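Side-chain contact in GlcNAc-alpha-1,4-Gal-releasing endo-beta-galactosidase (Clostridium perfringens, PDB 1UPS), which probably hydrolyses O-glycosidic bonds as a calcium-binding family 16 endo-beta-galactosidase that releases GlcNAc-alpha-1,4-Gal: residues A[203-207]-A[208-212]. Residues are numbered along the deposited sequence; the frame is centred on the assembly and turned at random.
Sequences DKVPS and GDPTS
V205 and P210 meet five residues apart round a bend of the chain, the valine through its two methyl groups and the proline through the CG corner of its ring. The closest approach is from V205 CG2 to P210 CG, at 3.9 Å; CG1 of the same valine stands a little farther from that ring carbon, at 4.2 Å. P210 CD also lies 4.0 Å from V205 CG2, which therefore faces the CG-CD side of the ring. The two side chains run past one another in opposite senses instead of meeting head-on. With V205 CG1 anti to the carbonyl carbon (chi1 -61°), CG2 falls between the backbone N and the carbonyl carbon, and that methyl lies 4.0 Å from G208 O. Y230 of strand 225-230 touches both V205 and P210 and so joins this apolar contact to a strand of the larger sheet, while its hydroxyl is hydrogen-bonded to S207 O.

The chain turns past the pair through S207 and G208. Beyond the proline, S212 folds back on D209: its OG donates to D209 OD1 at 2.7 Å, and OD1 accepts with its anti lone pair, the one turned away from the other carboxylate oxygen. S212 N bonds to D209 O at 3.1 Å. This i+3 to i backbone bond closes a type I beta-turn over D209-S212, with P210 and T211 at its two corners, and the side-chain bond ties the same two ends together. The whole arrangement is a surface connection between strands 199-204 and 215-221, which belong to the two different antiparallel sheets of the beta-sandwich (jelly-roll) fold characteristic of glycoside hydrolase family 16.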
# COMPACT_ATOMS: atom_id res chain seq x y z
N ASP A 203 -6.03 -5.13 -7.56
CA ASP A 203 -5.45 -6.16 -8.39
C ASP A 203 -5.77 -7.54 -7.81
O ASP A 203 -6.02 -7.68 -6.62
CB ASP A 203 -3.93 -5.98 -8.45
CG ASP A 203 -3.51 -4.68 -9.10
OD1 ASP A 203 -2.37 -4.25 -8.84
OD2 ASP A 203 -4.23 -4.03 -9.88
N LYS A 204 -5.78 -8.54 -8.68
CA LYS A 204 -5.92 -9.93 -8.25
C LYS A 204 -4.67 -10.40 -7.49
O LYS A 204 -3.52 -10.11 -7.92
CB LYS A 204 -6.12 -10.83 -9.47
CG LYS A 204 -7.47 -10.57 -10.18
CD LYS A 204 -7.73 -11.51 -11.34
CE LYS A 204 -9.07 -11.16 -11.99
NZ LYS A 204 -8.91 -10.09 -13.03
N VAL A 205 -4.90 -11.13 -6.40
CA VAL A 205 -3.80 -11.74 -5.66
C VAL A 205 -3.13 -12.83 -6.52
O VAL A 205 -3.79 -13.47 -7.37
CB VAL A 205 -4.23 -12.28 -4.26
CG1 VAL A 205 -4.77 -11.15 -3.36
CG2 VAL A 205 -5.27 -13.41 -4.39
N PRO A 206 -1.82 -13.01 -6.36
CA PRO A 206 -1.09 -13.97 -7.21
C PRO A 206 -1.34 -15.44 -6.88
O PRO A 206 -1.04 -16.30 -7.73
CB PRO A 206 0.38 -13.60 -6.97
CG PRO A 206 0.41 -13.02 -5.60
CD PRO A 206 -0.94 -12.28 -5.43
N SER A 207 -1.86 -15.72 -5.68
CA SER A 207 -2.12 -17.09 -5.23
C SER A 207 -3.11 -17.09 -4.09
O SER A 207 -3.27 -16.08 -3.40
CB SER A 207 -0.82 -17.77 -4.77
OG SER A 207 -0.19 -16.99 -3.77
N GLY A 208 -3.76 -18.23 -3.89
CA GLY A 208 -4.65 -18.39 -2.75
C GLY A 208 -6.06 -17.83 -2.95
O GLY A 208 -6.38 -17.23 -3.98
N ASP A 209 -6.89 -18.07 -1.93
CA ASP A 209 -8.30 -17.71 -1.90
C ASP A 209 -8.54 -16.91 -0.62
O ASP A 209 -8.81 -17.49 0.44
CB ASP A 209 -9.16 -18.99 -1.89
CG ASP A 209 -10.63 -18.72 -2.21
OD1 ASP A 209 -11.54 -19.27 -1.51
OD2 ASP A 209 -10.99 -17.99 -3.15
N PRO A 210 -8.40 -15.59 -0.67
CA PRO A 210 -8.46 -14.76 0.54
C PRO A 210 -9.72 -14.92 1.42
O PRO A 210 -9.60 -14.65 2.60
CB PRO A 210 -8.37 -13.33 -0.01
CG PRO A 210 -7.46 -13.51 -1.22
CD PRO A 210 -8.07 -14.77 -1.86
N THR A 211 -10.86 -15.35 0.86
CA THR A 211 -12.11 -15.45 1.65
C THR A 211 -12.34 -16.82 2.31
O THR A 211 -13.32 -17.00 3.05
CB THR A 211 -13.36 -15.07 0.81
OG1 THR A 211 -13.57 -16.04 -0.25
CG2 THR A 211 -13.15 -13.73 0.10
N SER A 212 -11.43 -17.77 2.08
CA SER A 212 -11.52 -19.08 2.75
C SER A 212 -10.24 -19.48 3.49
O SER A 212 -10.19 -20.57 4.11
CB SER A 212 -11.90 -20.18 1.75
OG SER A 212 -10.83 -20.43 0.85